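Local coordinates for hypothetical protein (Giardia lamblia, PDB 3I3F) that is of unknown function but belongs to the YjgF-like (endoribonuclease L-PSP) family and binds pentanoic acid in pockets of its trimer, at residues 100-105 against 116-121; 63-68 against 106-111. One frame throughout, in Å; residues are numbered along the deposited sequence.

Contact 1: 100-105 against 116-121; sequences RFNELY and PCRCCV. With LEA (pentanoic acid), chain D.
R118 reaches from its strand to N102 on the facing helix and presents two nitrogens to one oxygen: N102 OD1 accepts from both NH1 and NH2 of R118, each at 2.9 Å, through bonds bent to 145° at the hydrogen. The oxygen lies in the guanidinium plane, but each donor is tilted from the carbonyl plane. The remaining edge of R118 takes the carboxylate of pentanoic acid, LEA: R118 NE donates almost straight to LEA O1 at 2.8 Å (168°), and R118 NH2 to LEA O2 at 2.8 Å. NE, NH1 and NH2 are thus all engaged, and NH2 serves both amide and ligand. The chain of R118 is extended to CD, then bent at chi3 (103°), which carries the guanidinium over one face of Y105. This is a cation-pi contact, R118 CZ lying 4.5 Å from the Y105 ring centroid, with the guanidinium nearly upright on the ring, NH1 lowest over its centre and CD over the hydroxyl end. Y105 OH donates to a water 2.6 Å away; the water in turn donates to P116 O (2.7 Å). F101 CE2 comes within 3.8 Å of R118 NH1. The two segments run roughly antiparallel within the beta-alpha-beta unit of strand 82-90, helix 95-108 and strand 117-123; F101 also touches helix 56-74, while N28 of the second subunit packs on N102 and Y105.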
loop_
_atom_site.group_PDB
_atom_site.type_symbol
_atom_site.label_atom_id
_atom_site.label_comp_id
_atom_site.label_asym_id
_atom_site.label_seq_id
_atom_site.Cartn_x
_atom_site.Cartn_y
_atom_site.Cartn_z
ATOM N N ARG A 100 -14.075 -16.020 -8.729
ATOM C CA ARG A 100 -15.365 -15.535 -8.245
ATOM C C ARG A 100 -15.229 -14.140 -7.636
ATOM O O ARG A 100 -16.092 -13.284 -7.832
ATOM C CB ARG A 100 -15.992 -16.509 -7.235
ATOM C CG ARG A 100 -17.396 -16.113 -6.752
ATOM C CD ARG A 100 -18.317 -15.786 -7.919
ATOM N NE ARG A 100 -19.694 -15.513 -7.515
ATOM C CZ ARG A 100 -20.588 -14.885 -8.278
ATOM N NH1 ARG A 100 -20.260 -14.450 -9.493
ATOM N NH2 ARG A 100 -21.821 -14.683 -7.828
ATOM N N PHE A 101 -14.136 -13.905 -6.914
ATOM C CA PHE A 101 -13.876 -12.574 -6.379
ATOM C C PHE A 101 -13.888 -11.523 -7.486
ATOM O O PHE A 101 -14.515 -10.475 -7.340
ATOM C CB PHE A 101 -12.546 -12.502 -5.627
ATOM C CG PHE A 101 -12.148 -11.099 -5.281
ATOM C CD1 PHE A 101 -12.649 -10.486 -4.144
ATOM C CD2 PHE A 101 -11.320 -10.369 -6.124
ATOM C CE1 PHE A 101 -12.307 -9.177 -3.839
ATOM C CE2 PHE A 101 -10.980 -9.062 -5.826
ATOM C CZ PHE A 101 -11.472 -8.466 -4.684
ATOM N N ASN A 102 -13.190 -11.799 -8.584
ATOM C CA ASN A 102 -13.115 -10.837 -9.686
ATOM C C ASN A 102 -14.452 -10.632 -10.399
ATOM O O ASN A 102 -14.762 -9.522 -10.827
ATOM C CB ASN A 102 -12.013 -11.222 -10.677
ATOM C CG ASN A 102 -10.626 -10.973 -10.119
ATOM O OD1 ASN A 102 -10.372 -9.935 -9.504
ATOM N ND2 ASN A 102 -9.722 -11.923 -10.327
ATOM N N GLU A 103 -15.249 -11.692 -10.502
ATOM C CA GLU A 103 -16.602 -11.569 -11.042
ATOM C C GLU A 103 -17.429 -10.612 -10.185
ATOM O O GLU A 103 -18.106 -9.727 -10.709
ATOM C CB GLU A 103 -17.292 -12.933 -11.105
ATOM C CG GLU A 103 -16.650 -13.897 -12.092
ATOM C CD GLU A 103 -17.213 -15.308 -12.025
ATOM O OE1 GLU A 103 -17.984 -15.622 -11.093
ATOM O OE2 GLU A 103 -16.867 -16.115 -12.913
ATOM N N LEU A 104 -17.359 -10.791 -8.866
ATOM C CA LEU A 104 -18.072 -9.924 -7.925
ATOM C C LEU A 104 -17.512 -8.501 -7.940
ATOM O O LEU A 104 -18.265 -7.531 -7.853
ATOM C CB LEU A 104 -17.998 -10.498 -6.508
ATOM C CG LEU A 104 -18.724 -11.830 -6.311
ATOM C CD1 LEU A 104 -18.254 -12.511 -5.038
ATOM C CD2 LEU A 104 -20.231 -11.616 -6.294
ATOM N N TYR A 105 -16.191 -8.387 -8.059
ATOM C CA TYR A 105 -15.526 -7.088 -8.143
ATOM C C TYR A 105 -16.070 -6.264 -9.308
ATOM O O TYR A 105 -16.317 -5.065 -9.170
ATOM C CB TYR A 105 -14.017 -7.286 -8.310
ATOM C CG TYR A 105 -13.219 -6.009 -8.241
ATOM C CD1 TYR A 105 -12.800 -5.500 -7.017
ATOM C CD2 TYR A 105 -12.876 -5.313 -9.396
ATOM C CE1 TYR A 105 -12.061 -4.328 -6.942
ATOM C CE2 TYR A 105 -12.137 -4.142 -9.331
ATOM C CZ TYR A 105 -11.732 -3.654 -8.099
ATOM O OH TYR A 105 -10.996 -2.493 -8.017
ATOM N N PRO A 116 -11.059 1.695 -10.687
ATOM C CA PRO A 116 -9.947 2.337 -9.992
ATOM C C PRO A 116 -8.633 1.582 -10.133
ATOM O O PRO A 116 -8.618 0.413 -10.517
ATOM C CB PRO A 116 -10.406 2.346 -8.530
ATOM C CG PRO A 116 -11.359 1.214 -8.423
ATOM C CD PRO A 116 -12.055 1.148 -9.746
ATOM N N CYS A 117 -7.533 2.259 -9.826
ATOM C CA CYS A 117 -6.239 1.598 -9.768
ATOM C C CYS A 117 -6.324 0.442 -8.781
ATOM O O CYS A 117 -6.931 0.564 -7.714
ATOM C CB CYS A 117 -5.145 2.577 -9.350
ATOM S SG CYS A 117 -4.884 3.919 -10.531
ATOM N N ARG A 118 -5.734 -0.687 -9.156
ATOM C CA ARG A 118 -5.854 -1.907 -8.377
ATOM C C ARG A 118 -4.581 -2.731 -8.440
ATOM O O ARG A 118 -3.859 -2.707 -9.435
ATOM C CB ARG A 118 -7.017 -2.745 -8.915
ATOM C CG ARG A 118 -7.531 -3.791 -7.953
ATOM C CD ARG A 118 -8.545 -4.716 -8.616
ATOM N NE ARG A 118 -7.975 -6.022 -8.948
ATOM C CZ ARG A 118 -8.680 -7.140 -9.124
ATOM N NH1 ARG A 118 -10.004 -7.143 -9.005
ATOM N NH2 ARG A 118 -8.055 -8.274 -9.413
ATOM N N CYS A 119 -4.305 -3.439 -7.353
ATOM C CA CYS A 119 -3.398 -4.575 -7.384
ATOM C C CYS A 119 -4.022 -5.676 -6.542
ATOM O O CYS A 119 -4.924 -5.422 -5.739
ATOM C CB CYS A 119 -2.002 -4.202 -6.877
ATOM S SG CYS A 119 -1.909 -3.734 -5.139
ATOM N N CYS A 120 -3.559 -6.902 -6.749
ATOM C CA CYS A 120 -4.121 -8.058 -6.068
ATOM C C CYS A 120 -3.057 -9.133 -5.922
ATOM O O CYS A 120 -2.499 -9.602 -6.916
ATOM C CB CYS A 120 -5.317 -8.605 -6.850
ATOM S SG CYS A 120 -6.198 -9.949 -6.020
ATOM N N VAL A 121 -2.763 -9.503 -4.680
ATOM C CA VAL A 121 -1.814 -10.574 -4.397
ATOM C C VAL A 121 -2.355 -11.456 -3.284
ATOM O O VAL A 121 -3.282 -11.068 -2.569
ATOM C CB VAL A 121 -0.435 -10.023 -3.970
ATOM C CG1 VAL A 121 0.150 -9.135 -5.063
ATOM C CG2 VAL A 121 -0.539 -9.264 -2.653
HETATM C C2 LEA D . -4.848 -7.124 -10.369
HETATM O O2 LEA D . -5.412 -8.240 -10.361
HETATM C C3 LEA D . -3.689 -6.869 -11.309
HETATM C C4 LEA D . -3.189 -8.151 -11.975
HETATM C C5 LEA D . -2.313 -7.854 -13.190
HETATM C C6 LEA D . -1.298 -6.765 -12.911
HETATM O O1 LEA D . -5.216 -6.192 -9.622
HETATM O O HOH W 1 -10.311 -1.670 -10.411
#

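Contact 2: 63-68 against 106-111; sequences QTFDNI and REVFCV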
loop_
_atom_site.group_PDB
_atom_site.type_symbol
_atom_site.label_atom_id
_atom_site.label_comp_id
_atom_site.label_asym_id
_atom_site.label_seq_id
_atom_site.Cartn_x
_atom_site.Cartn_y
_atom_site.Cartn_z
ATOM N N GLN A 63 -19.851 -8.245 1.549
ATOM C CA GLN A 63 -19.855 -7.490 2.801
ATOM C C GLN A 63 -18.701 -6.482 2.858
ATOM O O GLN A 63 -18.880 -5.363 3.336
ATOM C CB GLN A 63 -19.798 -8.436 4.005
ATOM C CG GLN A 63 -19.916 -7.739 5.358
ATOM C CD GLN A 63 -21.273 -7.097 5.562
ATOM O OE1 GLN A 63 -22.298 -7.776 5.536
ATOM N NE2 GLN A 63 -21.287 -5.785 5.767
ATOM N N THR A 64 -17.530 -6.882 2.366
ATOM C CA THR A 64 -16.364 -5.999 2.339
ATOM C C THR A 64 -16.638 -4.729 1.537
ATOM O O THR A 64 -16.356 -3.627 2.003
ATOM C CB THR A 64 -15.126 -6.716 1.763
ATOM O OG1 THR A 64 -14.759 -7.798 2.624
ATOM C CG2 THR A 64 -13.946 -5.757 1.639
ATOM N N PHE A 65 -17.198 -4.880 0.341
ATOM C CA PHE A 65 -17.460 -3.715 -0.497
ATOM C C PHE A 65 -18.669 -2.905 -0.036
ATOM O O PHE A 65 -18.723 -1.701 -0.267
ATOM C CB PHE A 65 -17.546 -4.108 -1.974
ATOM C CG PHE A 65 -16.201 -4.380 -2.581
ATOM C CD1 PHE A 65 -15.319 -3.334 -2.822
ATOM C CD2 PHE A 65 -15.794 -5.674 -2.867
ATOM C CE1 PHE A 65 -14.066 -3.570 -3.359
ATOM C CE2 PHE A 65 -14.538 -5.918 -3.409
ATOM C CZ PHE A 65 -13.672 -4.862 -3.649
ATOM N N ASP A 66 -19.616 -3.552 0.642
ATOM C CA ASP A 66 -20.703 -2.826 1.303
ATOM C C ASP A 66 -20.141 -1.933 2.413
ATOM O O ASP A 66 -20.530 -0.772 2.532
ATOM C CB ASP A 66 -21.747 -3.791 1.875
ATOM C CG ASP A 66 -23.027 -3.085 2.296
ATOM O OD1 ASP A 66 -23.593 -2.333 1.475
ATOM O OD2 ASP A 66 -23.470 -3.295 3.444
ATOM N N ASN A 67 -19.226 -2.479 3.215
ATOM C CA ASN A 67 -18.532 -1.700 4.246
ATOM C C ASN A 67 -17.797 -0.499 3.653
ATOM O O ASN A 67 -17.905 0.618 4.160
ATOM C CB ASN A 67 -17.531 -2.573 5.015
ATOM C CG ASN A 67 -18.203 -3.609 5.903
ATOM O OD1 ASN A 67 -19.409 -3.557 6.151
ATOM N ND2 ASN A 67 -17.414 -4.555 6.396
ATOM N N ILE A 68 -17.056 -0.736 2.574
ATOM C CA ILE A 68 -16.323 0.325 1.886
ATOM C C ILE A 68 -17.271 1.401 1.353
ATOM O O ILE A 68 -17.025 2.592 1.539
ATOM C CB ILE A 68 -15.460 -0.241 0.734
ATOM C CG1 ILE A 68 -14.293 -1.053 1.302
ATOM C CG2 ILE A 68 -14.925 0.881 -0.148
ATOM C CD1 ILE A 68 -13.587 -1.915 0.283
ATOM N N ARG A 106 -16.270 -6.918 -10.451
ATOM C CA ARG A 106 -16.795 -6.247 -11.637
ATOM C C ARG A 106 -18.270 -5.853 -11.503
ATOM O O ARG A 106 -18.745 -5.005 -12.250
ATOM C CB ARG A 106 -16.579 -7.107 -12.886
ATOM C CG ARG A 106 -15.122 -7.189 -13.323
ATOM C CD ARG A 106 -14.984 -7.870 -14.674
ATOM N NE ARG A 106 -15.409 -9.270 -14.631
ATOM C CZ ARG A 106 -14.621 -10.311 -14.359
ATOM N NH1 ARG A 106 -13.328 -10.147 -14.094
ATOM N NH2 ARG A 106 -15.134 -11.534 -14.349
ATOM N N GLU A 107 -18.992 -6.473 -10.570
ATOM C CA GLU A 107 -20.361 -6.053 -10.251
ATOM C C GLU A 107 -20.380 -4.800 -9.374
ATOM O O GLU A 107 -21.365 -4.066 -9.361
ATOM C CB GLU A 107 -21.133 -7.178 -9.558
ATOM C CG GLU A 107 -21.389 -8.386 -10.440
ATOM C CD GLU A 107 -22.130 -9.505 -9.722
ATOM O OE1 GLU A 107 -22.433 -9.362 -8.519
ATOM O OE2 GLU A 107 -22.415 -10.534 -10.372
ATOM N N VAL A 108 -19.300 -4.565 -8.632
ATOM C CA VAL A 108 -19.174 -3.361 -7.811
ATOM C C VAL A 108 -18.695 -2.194 -8.668
ATOM O O VAL A 108 -19.244 -1.093 -8.596
ATOM C CB VAL A 108 -18.199 -3.582 -6.639
ATOM C CG1 VAL A 108 -18.002 -2.290 -5.853
ATOM C CG2 VAL A 108 -18.711 -4.692 -5.731
ATOM N N PHE A 109 -17.669 -2.450 -9.475
ATOM C CA PHE A 109 -17.130 -1.471 -10.416
ATOM C C PHE A 109 -17.518 -1.931 -11.822
ATOM O O PHE A 109 -16.765 -2.648 -12.486
ATOM C CB PHE A 109 -15.615 -1.350 -10.228
ATOM C CG PHE A 109 -15.217 -1.009 -8.816
ATOM C CD1 PHE A 109 -15.265 0.304 -8.368
ATOM C CD2 PHE A 109 -14.825 -2.002 -7.928
ATOM C CE1 PHE A 109 -14.916 0.625 -7.064
ATOM C CE2 PHE A 109 -14.471 -1.688 -6.618
ATOM C CZ PHE A 109 -14.518 -0.371 -6.189
ATOM N N CYS A 110 -18.700 -1.494 -12.261
ATOM C CA CYS A 110 -19.328 -2.052 -13.462
ATOM C C CYS A 110 -18.975 -1.329 -14.764
ATOM O O CYS A 110 -19.372 -1.775 -15.839
ATOM C CB CYS A 110 -20.849 -2.106 -13.285
ATOM S SG CYS A 110 -21.621 -0.506 -12.997
ATOM N N VAL A 111 -18.229 -0.231 -14.678
ATOM C CA VAL A 111 -17.799 0.478 -15.886
ATOM C C VAL A 111 -16.315 0.212 -16.122
ATOM O O VAL A 111 -15.472 0.765 -15.416
ATOM C CB VAL A 111 -18.057 1.994 -15.788
ATOM C CG1 VAL A 111 -17.685 2.680 -17.100
ATOM C CG2 VAL A 111 -19.514 2.262 -15.440
#
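The F109 ring turns an edge toward the face of F65 in an offset T-shaped stack, the planes 85° apart and the centroids separated by 5.9 Å. The nearest atoms are F109 CE2 and F65 CE1, at 3.8 Å, and F65 CE1 lies close to the plane of the F109 ring. One face of F109 is covered toward its rim by V108 CG1 of the preceding residue, 3.6 Å above the plane. V108 also meets F65 obliquely: V108 CG2 is 4.0 Å from F65 CB and equally near F65 CG. With CG1 anti to the backbone N (chi1 176°), V108 lays that methyl over the F109 ring, where it also grazes F65 CD1, and leaves CG2 to the root of the F65 side chain. The contact joins the two helices of the YjgF-like alpha-beta fold, 56-74 and 95-108, and F109 is where the second leaves helical geometry. The interface between the two segments is apolar, with no hydrogen bond across it. Beneath them lies the sheet: F65 rests on V133 of strand 131-139, and F109 on I82 and L85 of strand 82-90.

Contacts 1 and 2 share helix 95-108, and their centres lie 10 Å apart. Aromatic side chains join the two contacts directly: Y105 CD1 of contact 1 packs 3.5 Å from F65 CZ of contact 2, and F101 CE1 is 4.0 Å from F65 CE2. P116 CD also meets F109 CD1 at 3.6 Å, while the Y105 and F109 rings meet at about 40°. Contact 1 holds the ligand directly through R118, whereas in contact 2 the side chain of F65 is about 10 Å from a bound pentanoic acid. F65 touches the CD1 edge of Y105, whose face carries R118, and is one layer removed from the ligand.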